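Side-chain contacts in polymeric Immunoglobulin Receptor (Oncorhynchus mykiss, PDB 5F1S), which probably binds polymeric immunoglobulins and carries them across mucosal epithelia, its released ectodomain forming secretory component: residues Leu8-Leu11 / Ser15-Ile18; Lys31-Gly36 / Ala104-Asn109; Val92-Gly95 / Asp101-Ala104; Val129-Leu134 / Val205-Thr210; Val169-Asp174 / Phe179-Lys184. All coordinates share one frame; numbering follows the deposited sequence.

Contact 1 of 5, residues Leu8-Leu11 / Ser15-Ile18; sequences LAVL and SVMI
Leu8 and Val16 meet tip to tip, with CD1 of Leu8 4.0 Å from CG1 of Val16. The same Val16 CG1 also receives CG2 of Val10 at 4.2 Å, so one methyl serves both partners on strand 8-11. A third apolar touch comes from Ile18, whose CG1 lies 4.2 Å from Leu8 CD1; the leucine methyl thus touches two side chains of the facing strand. With chi1 at -65°, Val16 holds CG1 opposite its own carbonyl carbon, the placement that lets this branch meet both Leu8 and Val10. No hydrogen bond joins the two segments. Their strand axes stay 10.0 Å apart, too far for backbone pairing, and run roughly antiparallel at 156°, as expected of two strands that face each other from different sheets and are joined by a short turn.

Each strand is held by its own sheet. Leu8 and Val10 form backbone hydrogen bonds to strand 103-111, whereas Val16 bonds to Met77 of strand 72-77. Leu80 touches both Val10 and Val16, and Ile18 reaches across to Ile108. In immunoglobulin V-set terms, strand 8-11 is A', which has crossed to the sheet of strand G, and strand 16-22 is B of the facing sheet. Because the side chains meet through hydrocarbon groups alone, the closure of this sandwich margin rests on dispersion and the exclusion of water, with no directional bond to fix its register.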
# COMPACT_ATOMS: atom_id res chain seq x y z
N LEU A 8 -2.85 -8.32 4.37
CA LEU A 8 -2.41 -7.10 3.68
C LEU A 8 -2.77 -5.91 4.52
O LEU A 8 -3.80 -5.90 5.19
CB LEU A 8 -3.14 -6.88 2.30
CG LEU A 8 -3.08 -7.92 1.20
CD1 LEU A 8 -3.98 -7.51 0.05
CD2 LEU A 8 -1.65 -8.04 0.71
N ALA A 9 -1.94 -4.86 4.41
CA ALA A 9 -2.26 -3.54 4.92
C ALA A 9 -2.12 -2.55 3.77
O ALA A 9 -1.13 -2.57 3.04
CB ALA A 9 -1.35 -3.16 6.09
N VAL A 10 -3.12 -1.72 3.58
CA VAL A 10 -3.12 -0.82 2.45
C VAL A 10 -3.65 0.53 2.92
O VAL A 10 -4.61 0.58 3.68
CB VAL A 10 -3.98 -1.41 1.32
CG1 VAL A 10 -5.41 -1.61 1.80
CG2 VAL A 10 -3.98 -0.51 0.13
N LEU A 11 -3.06 1.60 2.41
CA LEU A 11 -3.57 2.94 2.74
C LEU A 11 -4.92 3.22 2.08
O LEU A 11 -5.16 2.89 0.91
CB LEU A 11 -2.58 4.00 2.27
CG LEU A 11 -1.22 4.03 2.94
CD1 LEU A 11 -0.25 4.91 2.21
CD2 LEU A 11 -1.38 4.50 4.33
N SER A 15 -5.69 0.60 -4.19
CA SER A 15 -6.30 -0.61 -4.74
C SER A 15 -5.47 -1.80 -4.33
O SER A 15 -4.28 -1.66 -4.05
CB SER A 15 -6.35 -0.52 -6.26
OG SER A 15 -7.20 0.54 -6.63
N VAL A 16 -6.08 -3.00 -4.33
CA VAL A 16 -5.33 -4.23 -4.19
C VAL A 16 -5.66 -5.18 -5.34
O VAL A 16 -6.76 -5.16 -5.88
CB VAL A 16 -5.57 -4.96 -2.84
CG1 VAL A 16 -5.06 -4.10 -1.67
CG2 VAL A 16 -7.02 -5.32 -2.66
N MET A 17 -4.68 -6.00 -5.68
CA MET A 17 -4.81 -7.02 -6.71
C MET A 17 -4.42 -8.33 -6.04
O MET A 17 -3.26 -8.48 -5.65
CB MET A 17 -3.90 -6.74 -7.91
CG MET A 17 -3.98 -7.80 -8.96
SD MET A 17 -2.76 -7.44 -10.33
CE MET A 17 -1.27 -7.79 -9.56
N ILE A 18 -5.37 -9.24 -5.89
CA ILE A 18 -5.23 -10.42 -5.05
C ILE A 18 -5.29 -11.65 -5.95
O ILE A 18 -6.34 -11.90 -6.55
CB ILE A 18 -6.33 -10.49 -3.98
CG1 ILE A 18 -6.16 -9.27 -3.07
CG2 ILE A 18 -6.25 -11.78 -3.22
CD1 ILE A 18 -7.38 -8.99 -2.26

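Contact 2 of 5, residues Lys31-Gly36 / Ala104-Asn109; sequences KYWCRG and ASLHIN
Trp33 and Leu106 cross at about a right angle inside the immunoglobulin V-set sandwich. Trp33 occupies the position of the strand C tryptophan, a hallmark of this fold that lies by the intersheet disulfide, and it does touch Cys90 of the Cys20-Cys90 bridge. Its CG stands opposite the backbone N (chi1 179°), which carries the indole along the core until CH2 lies 3.6 Å from CD2 of Leu106. That methyl approaches the ring obliquely. Ile108 is placed differently: its CD1 comes in at the indole edge, near the ring plane, 4.4 Å from Trp33 CZ2, and is therefore the looser of the two partners.

No hydrogen bond links the segments, because strands 31-35 and 103-111 are not neighbours in their sheet; strand 86-92 runs between them. Tyr88 of that middle strand meets the indole with the ring planes at about 15°, while Val75 and Met77 of the facing sheet add contacts. The three side chains of the contact are buried, and the one polar atom of the indole, NE1, is satisfied by a hydrogen bond to a group beyond the two segments. Leu106 keeps CG between its backbone N and carbonyl carbon, with chi1 opened to 85°, and it is the branch ending in CD2, not CD1, that comes up to CH2 of the Trp33 six-membered ring.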
# COMPACT_ATOMS: atom_id res chain seq x y z
N LYS A 31 -15.80 -19.07 -9.98
CA LYS A 31 -14.97 -18.55 -8.90
C LYS A 31 -15.70 -17.39 -8.23
O LYS A 31 -16.47 -16.66 -8.88
CB LYS A 31 -13.60 -18.07 -9.42
CG LYS A 31 -12.89 -19.05 -10.38
CD LYS A 31 -12.78 -20.46 -9.75
CE LYS A 31 -11.81 -21.35 -10.57
NZ LYS A 31 -12.27 -21.54 -11.99
N TYR A 32 -15.44 -17.20 -6.95
CA TYR A 32 -16.11 -16.12 -6.24
C TYR A 32 -15.19 -15.54 -5.17
O TYR A 32 -14.17 -16.11 -4.81
CB TYR A 32 -17.47 -16.56 -5.66
CG TYR A 32 -17.42 -17.58 -4.57
CD1 TYR A 32 -17.48 -17.20 -3.25
CD2 TYR A 32 -17.36 -18.95 -4.85
CE1 TYR A 32 -17.46 -18.18 -2.21
CE2 TYR A 32 -17.33 -19.91 -3.84
CZ TYR A 32 -17.39 -19.50 -2.53
OH TYR A 32 -17.36 -20.42 -1.52
N TRP A 33 -15.57 -14.34 -4.73
CA TRP A 33 -14.86 -13.56 -3.71
C TRP A 33 -15.88 -13.17 -2.66
O TRP A 33 -16.90 -12.56 -2.99
CB TRP A 33 -14.22 -12.34 -4.35
CG TRP A 33 -13.47 -11.42 -3.48
CD1 TRP A 33 -13.81 -10.13 -3.15
CD2 TRP A 33 -12.22 -11.68 -2.86
NE1 TRP A 33 -12.85 -9.59 -2.36
CE2 TRP A 33 -11.83 -10.50 -2.21
CE3 TRP A 33 -11.38 -12.79 -2.83
CZ2 TRP A 33 -10.65 -10.41 -1.48
CZ3 TRP A 33 -10.19 -12.70 -2.13
CH2 TRP A 33 -9.84 -11.52 -1.46
N CYS A 34 -15.60 -13.54 -1.40
CA CYS A 34 -16.55 -13.49 -0.30
C CYS A 34 -15.97 -12.58 0.80
O CYS A 34 -14.77 -12.56 0.99
CB CYS A 34 -16.80 -14.92 0.29
SG CYS A 34 -18.58 -15.29 0.50
N ARG A 35 -16.83 -11.85 1.52
CA ARG A 35 -16.40 -11.06 2.68
C ARG A 35 -17.07 -11.59 3.95
O ARG A 35 -18.28 -11.84 3.95
CB ARG A 35 -16.77 -9.61 2.47
CG ARG A 35 -16.26 -8.72 3.60
CD ARG A 35 -16.68 -7.30 3.43
NE ARG A 35 -16.08 -6.58 4.57
CZ ARG A 35 -16.21 -5.27 4.78
NH1 ARG A 35 -16.93 -4.53 3.95
NH2 ARG A 35 -15.63 -4.72 5.84
N GLY A 36 -16.28 -11.73 5.01
CA GLY A 36 -16.76 -12.11 6.33
C GLY A 36 -15.68 -12.88 7.08
O GLY A 36 -14.80 -13.51 6.50
N ALA A 104 -9.89 -19.99 0.61
CA ALA A 104 -8.70 -19.51 1.31
C ALA A 104 -9.02 -18.11 1.80
O ALA A 104 -9.73 -17.37 1.11
CB ALA A 104 -7.45 -19.52 0.41
N SER A 105 -8.57 -17.75 3.01
CA SER A 105 -8.91 -16.45 3.54
C SER A 105 -7.69 -15.53 3.58
O SER A 105 -6.53 -15.97 3.60
CB SER A 105 -9.46 -16.52 4.97
OG SER A 105 -8.51 -17.22 5.77
N LEU A 106 -7.97 -14.24 3.71
CA LEU A 106 -6.91 -13.31 4.10
C LEU A 106 -7.59 -12.09 4.69
O LEU A 106 -8.77 -11.82 4.44
CB LEU A 106 -5.99 -12.91 2.96
CG LEU A 106 -6.51 -11.75 2.11
CD1 LEU A 106 -5.50 -11.34 1.13
CD2 LEU A 106 -7.77 -12.22 1.44
N HIS A 107 -6.82 -11.35 5.47
CA HIS A 107 -7.33 -10.18 6.13
C HIS A 107 -6.77 -8.97 5.41
O HIS A 107 -5.60 -8.95 5.05
CB HIS A 107 -6.94 -10.12 7.62
CG HIS A 107 -7.56 -8.97 8.35
ND1 HIS A 107 -6.92 -7.76 8.52
CD2 HIS A 107 -8.79 -8.82 8.91
CE1 HIS A 107 -7.72 -6.92 9.17
NE2 HIS A 107 -8.86 -7.55 9.41
N ILE A 108 -7.62 -7.96 5.20
CA ILE A 108 -7.22 -6.70 4.59
C ILE A 108 -7.45 -5.60 5.62
O ILE A 108 -8.57 -5.44 6.12
CB ILE A 108 -8.02 -6.39 3.30
CG1 ILE A 108 -7.84 -7.51 2.29
CG2 ILE A 108 -7.59 -5.07 2.72
CD1 ILE A 108 -8.72 -7.34 0.95
N ASN A 109 -6.40 -4.87 5.96
CA ASN A 109 -6.48 -3.78 6.93
C ASN A 109 -6.27 -2.49 6.16
O ASN A 109 -5.19 -2.27 5.61
CB ASN A 109 -5.43 -3.95 8.03
CG ASN A 109 -5.57 -2.91 9.13
OD1 ASN A 109 -6.67 -2.40 9.37
ND2 ASN A 109 -4.46 -2.59 9.78

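Contact 3 of 5, residues Val92-Gly95 / Asp101-Ala104; sequences VEVG and DVTA
Val92 and Val102 pair at the base of the loop joining strands F and G of the first V-set domain, the place of the third complementarity-determining loop in antibody variable domains. Val92 N donates to Val102 O over 2.9 Å, with an angle at the hydrogen of 150°. Beside this bond the two side chains come together, CB of Val92 lying 4.1 Å from CB of Val102. Further into the loop, Val94 bends back and sets its CG1 3.7 Å from CG1 of Val102, the two side chains meeting at a slant. That approach depends on Val94 chi1 of 51°, which puts CG1 between the backbone N and the carbonyl carbon.

Val102 is thus covered by two residues of one segment, and Tyr26 and Val97 touch it as well. Tyr29 lies against both Val92 and Val94, tying the loop base to the loop before strand 31-35. Glu93 points away from Val102 and forms a salt bridge with Arg47, while Thr103 OG1 is hydrogen-bonded to Ser99 O within the loop. A backbone bond closing the hairpin, with aliphatic side chains packed at its root, fits the F-G hairpin of an immunoglobulin variable-type domain.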
# COMPACT_ATOMS: atom_id res chain seq x y z
N VAL A 92 -14.10 -21.40 -4.72
CA VAL A 92 -14.50 -22.12 -5.94
C VAL A 92 -15.87 -22.73 -5.68
O VAL A 92 -16.08 -23.37 -4.64
CB VAL A 92 -13.51 -23.21 -6.35
CG1 VAL A 92 -14.01 -23.89 -7.66
CG2 VAL A 92 -12.04 -22.70 -6.52
N GLU A 93 -16.83 -22.51 -6.59
CA GLU A 93 -18.19 -23.00 -6.40
C GLU A 93 -18.25 -24.43 -6.91
O GLU A 93 -18.37 -24.66 -8.11
CB GLU A 93 -19.19 -22.12 -7.12
CG GLU A 93 -20.62 -22.57 -6.95
CD GLU A 93 -21.57 -21.50 -7.45
OE1 GLU A 93 -21.72 -20.49 -6.72
OE2 GLU A 93 -22.08 -21.64 -8.58
N VAL A 94 -18.16 -25.40 -6.00
CA VAL A 94 -18.18 -26.81 -6.38
C VAL A 94 -18.83 -27.57 -5.24
O VAL A 94 -18.58 -27.28 -4.07
CB VAL A 94 -16.78 -27.35 -6.73
CG1 VAL A 94 -15.78 -27.06 -5.64
CG2 VAL A 94 -16.80 -28.86 -7.06
N GLY A 95 -19.72 -28.49 -5.57
CA GLY A 95 -20.34 -29.27 -4.53
C GLY A 95 -19.55 -30.52 -4.20
O GLY A 95 -18.76 -31.02 -5.00
N ASP A 101 -10.70 -27.32 1.00
CA ASP A 101 -9.97 -27.55 -0.23
C ASP A 101 -10.25 -26.49 -1.30
O ASP A 101 -9.52 -26.46 -2.29
CB ASP A 101 -10.32 -28.92 -0.85
CG ASP A 101 -9.73 -30.11 -0.06
OD1 ASP A 101 -8.68 -29.96 0.59
OD2 ASP A 101 -10.33 -31.22 -0.15
N VAL A 102 -11.32 -25.71 -1.18
CA VAL A 102 -11.75 -24.85 -2.28
C VAL A 102 -11.95 -23.41 -1.81
O VAL A 102 -12.63 -22.62 -2.48
CB VAL A 102 -13.04 -25.38 -2.94
CG1 VAL A 102 -12.70 -26.63 -3.72
CG2 VAL A 102 -14.13 -25.67 -1.94
N THR A 103 -11.35 -23.06 -0.68
CA THR A 103 -11.45 -21.67 -0.19
C THR A 103 -10.12 -21.29 0.47
O THR A 103 -9.30 -22.14 0.84
CB THR A 103 -12.60 -21.46 0.84
OG1 THR A 103 -12.32 -22.25 2.02
CG2 THR A 103 -14.02 -21.80 0.29
N ALA A 104 -9.89 -19.99 0.61
CA ALA A 104 -8.70 -19.51 1.31
C ALA A 104 -9.02 -18.11 1.80
O ALA A 104 -9.73 -17.37 1.11
CB ALA A 104 -7.45 -19.52 0.41

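Contact 4 of 5, residues Val129-Leu134 / Val205-Thr210; sequences VTVQCL and VYILVT
Val131 and Val205 point at each other tip to tip across the sandwich of the second V-set domain, and their methyls make the dense part of this contact. CG1 of Val131 lies 3.9 Å from CG1 of Val205, and 4.1 Å from CG2 of the same residue. The other branch is occupied too: Val131 CG2 meets CD1 of Ile207 at 3.9 Å, the two side chains passing at a slant. Ile207 brings CD1 there by folding its chain at chi2, -61°, rather than extending it. All three residues are buried, and Val116 of strand 114-116 packs on both Val131 and Val205.

Packing thins out along strand 129-135. Val129 also points toward the partner strand, yet its side chain comes no nearer to it than 4.9 Å and instead touches Leu186 and Val121. On the outward side, Thr130 is exposed and turned from strand 201-210, and Gln132 is likewise exposed. Tyr206 lies on the outer surface of the other sheet, where its ring meets Trp193 edge-to-face. Replacing Val131 by alanine removes both methyls, and would probably leave the Val205 methyls and Ile207 CD1 without their mate, opening a gap between the sheets.

Backbone bonds of Val131 to Val181 fix it in its own sheet, and nearby Cys133 is joined to Cys196 by a disulfide. Since no hydrogen bond crosses between the two segments, they adhere through hydrocarbon contact alone, while the covalent bond beside them ties the facing sheets together.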
# COMPACT_ATOMS: atom_id res chain seq x y z
N VAL A 129 19.58 11.79 -2.68
CA VAL A 129 18.67 10.68 -2.44
C VAL A 129 17.25 11.21 -2.38
O VAL A 129 17.02 12.40 -2.14
CB VAL A 129 19.01 9.91 -1.14
CG1 VAL A 129 20.35 9.25 -1.30
CG2 VAL A 129 19.01 10.82 0.07
N THR A 130 16.31 10.31 -2.61
CA THR A 130 14.89 10.64 -2.57
C THR A 130 14.17 9.68 -1.63
O THR A 130 14.46 8.49 -1.58
CB THR A 130 14.25 10.58 -3.91
OG1 THR A 130 14.36 9.25 -4.41
CG2 THR A 130 14.95 11.58 -4.82
N VAL A 131 13.28 10.26 -0.85
CA VAL A 131 12.40 9.55 0.07
C VAL A 131 11.00 9.66 -0.51
O VAL A 131 10.57 10.77 -0.87
CB VAL A 131 12.44 10.19 1.47
CG1 VAL A 131 11.47 9.51 2.42
CG2 VAL A 131 13.86 10.20 2.05
N GLN A 132 10.28 8.55 -0.58
CA GLN A 132 8.93 8.58 -1.12
C GLN A 132 7.95 8.32 0.02
O GLN A 132 7.86 7.19 0.53
CB GLN A 132 8.70 7.59 -2.25
CG GLN A 132 7.34 7.95 -2.93
CD GLN A 132 7.11 7.28 -4.27
OE1 GLN A 132 8.02 6.65 -4.83
NE2 GLN A 132 5.91 7.41 -4.80
N CYS A 133 7.25 9.36 0.43
CA CYS A 133 6.28 9.28 1.50
C CYS A 133 4.90 9.08 0.90
O CYS A 133 4.44 9.90 0.10
CB CYS A 133 6.28 10.55 2.34
SG CYS A 133 7.91 11.34 2.76
N LEU A 134 4.23 8.03 1.32
CA LEU A 134 2.89 7.71 0.84
C LEU A 134 1.85 8.15 1.85
O LEU A 134 2.10 8.16 3.05
CB LEU A 134 2.75 6.22 0.62
CG LEU A 134 3.90 5.59 -0.17
CD1 LEU A 134 3.65 4.07 -0.21
CD2 LEU A 134 3.93 6.12 -1.58
N VAL A 205 11.73 8.02 9.07
CA VAL A 205 12.66 7.69 8.00
C VAL A 205 14.06 7.96 8.53
O VAL A 205 14.32 9.02 9.12
CB VAL A 205 12.41 8.52 6.73
CG1 VAL A 205 13.35 8.09 5.57
CG2 VAL A 205 10.93 8.42 6.31
N TYR A 206 14.96 7.00 8.34
CA TYR A 206 16.36 7.16 8.70
C TYR A 206 17.20 7.42 7.47
O TYR A 206 17.06 6.71 6.48
CB TYR A 206 16.90 5.89 9.41
CG TYR A 206 18.24 6.14 10.07
CD1 TYR A 206 19.43 5.93 9.38
CD2 TYR A 206 18.32 6.60 11.39
CE1 TYR A 206 20.66 6.18 9.97
CE2 TYR A 206 19.55 6.84 11.99
CZ TYR A 206 20.73 6.61 11.28
OH TYR A 206 21.96 6.85 11.86
N ILE A 207 18.05 8.45 7.53
CA ILE A 207 18.99 8.77 6.45
C ILE A 207 20.38 8.44 6.97
O ILE A 207 20.81 8.97 8.00
CB ILE A 207 18.92 10.26 6.05
CG1 ILE A 207 17.49 10.66 5.60
CG2 ILE A 207 19.94 10.56 4.93
CD1 ILE A 207 17.01 9.88 4.40
N LEU A 208 21.10 7.59 6.24
CA LEU A 208 22.49 7.31 6.57
C LEU A 208 23.37 7.89 5.48
O LEU A 208 23.30 7.44 4.34
CB LEU A 208 22.72 5.81 6.67
CG LEU A 208 24.17 5.42 6.94
CD1 LEU A 208 24.64 5.97 8.24
CD2 LEU A 208 24.26 3.91 6.91
N VAL A 209 24.22 8.84 5.83
CA VAL A 209 25.15 9.44 4.88
C VAL A 209 26.49 8.74 5.09
O VAL A 209 27.03 8.74 6.20
CB VAL A 209 25.29 10.95 5.09
CG1 VAL A 209 26.20 11.58 4.02
CG2 VAL A 209 23.90 11.63 5.02
N THR A 210 27.02 8.17 4.04
CA THR A 210 28.25 7.43 4.13
C THR A 210 29.39 8.25 3.56
O THR A 210 29.17 9.29 2.94
CB THR A 210 28.11 6.10 3.40
OG1 THR A 210 27.90 6.35 2.01
CG2 THR A 210 26.92 5.31 3.99

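Contact 5 of 5, residues Val169-Asp174 / Phe179-Lys184; sequences VEIRDD and FTVTLK
Phe179 and Asp173 form the pair nearest the turn of an antiparallel hairpin, the strand axes 4.6 Å apart and running at 170°. The phenylalanine side chain starts tightly against this partner: CB is 3.6 Å from Asp173 CA. With chi1 at 62° the ring rises between its own backbone N and carbonyl carbon, beside Ile171, whose CG2 lies 3.9 Å from CD1 of Phe179. Farther out, CE1 of Phe179 leaves the partner strand and comes within 3.5 Å of SG of Cys133, and the ring also touches Tyr135 and Lys144. Asp173 is turned to the same buried face, where its carboxylate is held by Tyr135 and a salt bridge to Lys144.

Beyond this pair, Ile171, Val181, Val169 and Leu183 continue the inward face with apolar side chains, which pack on Trp146 and Leu156. The backbones are joined in two hydrogen-bonded pairs, Glu170 with Thr182 and Arg172 with Thr180. The straightest of the four bonds runs from Thr182 N to Glu170 O, 2.7 Å with 173° at the hydrogen. On the face of Thr180 and Thr182 a water donates to Glu170 O, and is also hydrogen-bonded to both threonine hydroxyls, 3.0 Å from Thr180 OG1 and 2.9 Å from Thr182 OG1. The place of strand 178-183 between strands 129-135 and 169-173 makes this the D-E hairpin of a V-set immunoglobulin sandwich.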
# COMPACT_ATOMS: atom_id res chain seq x y z
N VAL A 169 16.92 20.87 -0.35
CA VAL A 169 15.80 19.94 -0.28
C VAL A 169 14.71 20.40 -1.24
O VAL A 169 14.39 21.59 -1.30
CB VAL A 169 15.25 19.86 1.15
CG1 VAL A 169 13.99 18.97 1.20
CG2 VAL A 169 16.33 19.36 2.13
N GLU A 170 14.13 19.44 -1.97
CA GLU A 170 12.91 19.68 -2.72
C GLU A 170 11.83 18.70 -2.26
O GLU A 170 12.10 17.50 -2.05
CB GLU A 170 13.13 19.55 -4.22
CG GLU A 170 11.83 19.74 -5.05
CD GLU A 170 12.00 19.42 -6.52
OE1 GLU A 170 13.16 19.34 -6.98
OE2 GLU A 170 10.97 19.25 -7.22
N ILE A 171 10.61 19.20 -2.07
CA ILE A 171 9.46 18.35 -1.83
C ILE A 171 8.48 18.56 -2.96
O ILE A 171 8.19 19.71 -3.33
CB ILE A 171 8.81 18.65 -0.47
CG1 ILE A 171 9.83 18.64 0.66
CG2 ILE A 171 7.68 17.64 -0.22
CD1 ILE A 171 9.29 19.14 2.03
N ARG A 172 7.97 17.45 -3.50
CA ARG A 172 6.96 17.46 -4.55
C ARG A 172 5.84 16.51 -4.15
O ARG A 172 6.03 15.29 -4.11
CB ARG A 172 7.57 17.07 -5.90
CG ARG A 172 6.56 17.11 -7.04
CD ARG A 172 7.21 16.84 -8.39
NE ARG A 172 6.25 16.92 -9.48
CZ ARG A 172 6.57 16.78 -10.77
NH1 ARG A 172 7.82 16.57 -11.14
NH2 ARG A 172 5.62 16.87 -11.69
N ASP A 173 4.68 17.08 -3.88
CA ASP A 173 3.46 16.35 -3.56
C ASP A 173 2.65 16.16 -4.83
O ASP A 173 2.35 17.14 -5.51
CB ASP A 173 2.69 17.16 -2.53
CG ASP A 173 1.41 16.48 -2.04
OD1 ASP A 173 1.13 15.34 -2.46
OD2 ASP A 173 0.68 17.09 -1.22
N ASP A 174 2.35 14.91 -5.19
CA ASP A 174 1.55 14.67 -6.38
C ASP A 174 0.07 14.91 -6.14
O ASP A 174 -0.72 14.71 -7.07
CB ASP A 174 1.79 13.25 -6.93
CG ASP A 174 1.15 12.12 -6.09
OD1 ASP A 174 0.34 12.36 -5.20
OD2 ASP A 174 1.45 10.94 -6.35
N PHE A 179 4.18 12.06 -1.62
CA PHE A 179 5.07 13.19 -1.84
C PHE A 179 6.49 12.71 -1.72
O PHE A 179 6.78 11.81 -0.94
CB PHE A 179 4.74 14.38 -0.89
CG PHE A 179 4.88 14.11 0.62
CD1 PHE A 179 6.02 14.50 1.30
CD2 PHE A 179 3.84 13.60 1.34
CE1 PHE A 179 6.13 14.33 2.67
CE2 PHE A 179 3.93 13.42 2.71
CZ PHE A 179 5.08 13.80 3.38
N THR A 180 7.36 13.22 -2.58
CA THR A 180 8.77 12.83 -2.59
C THR A 180 9.59 13.94 -1.98
O THR A 180 9.34 15.13 -2.24
CB THR A 180 9.26 12.54 -4.01
OG1 THR A 180 9.07 13.70 -4.82
CG2 THR A 180 8.47 11.40 -4.61
N VAL A 181 10.59 13.56 -1.20
CA VAL A 181 11.51 14.49 -0.57
C VAL A 181 12.86 14.18 -1.18
O VAL A 181 13.37 13.07 -1.05
CB VAL A 181 11.53 14.37 0.97
CG1 VAL A 181 12.53 15.37 1.61
CG2 VAL A 181 10.16 14.55 1.58
N THR A 182 13.44 15.15 -1.89
CA THR A 182 14.76 14.96 -2.48
C THR A 182 15.77 15.74 -1.66
O THR A 182 15.64 16.95 -1.51
CB THR A 182 14.78 15.41 -3.95
OG1 THR A 182 13.88 14.60 -4.69
CG2 THR A 182 16.18 15.22 -4.53
N LEU A 183 16.73 15.01 -1.07
CA LEU A 183 17.88 15.60 -0.39
C LEU A 183 18.97 15.75 -1.44
O LEU A 183 19.49 14.75 -1.94
CB LEU A 183 18.33 14.71 0.77
CG LEU A 183 17.17 14.26 1.66
CD1 LEU A 183 17.66 13.44 2.86
CD2 LEU A 183 16.45 15.41 2.19
N LYS A 184 19.26 17.00 -1.82
CA LYS A 184 19.95 17.25 -3.08
C LYS A 184 21.44 17.01 -2.98
O LYS A 184 22.06 16.59 -3.97
CB LYS A 184 19.68 18.69 -3.52
CG LYS A 184 18.46 18.79 -4.41
CD LYS A 184 17.63 20.04 -4.12
CE LYS A 184 18.18 21.27 -4.75
NZ LYS A 184 17.09 22.27 -4.97
O HOH W 1 11.21 15.75 -4.58

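Contacts 1, 2 and 3 belong to the first V-set domain, contacts 4 and 5 to the second. Along the chain, contact 1 closes before contact 2 opens, and contacts 2 and 3 end on the same strand, 103-111, sharing Ala104, their centres 13 Å apart; strand 8-11 of contact 1 runs beside it. Ile18 of contact 1 packs on Trp33 of contact 2. In the second domain, contact 5 is nested in the chain loop closed by contact 4, and strands 129-135 and 178-183 are neighbours. Between domains, Leu11 packs on Leu134, whereas the centres of contacts 3 and 5 are 48 Å apart. Two sandwiches in series thus leave the first F-G loop far from the second domain.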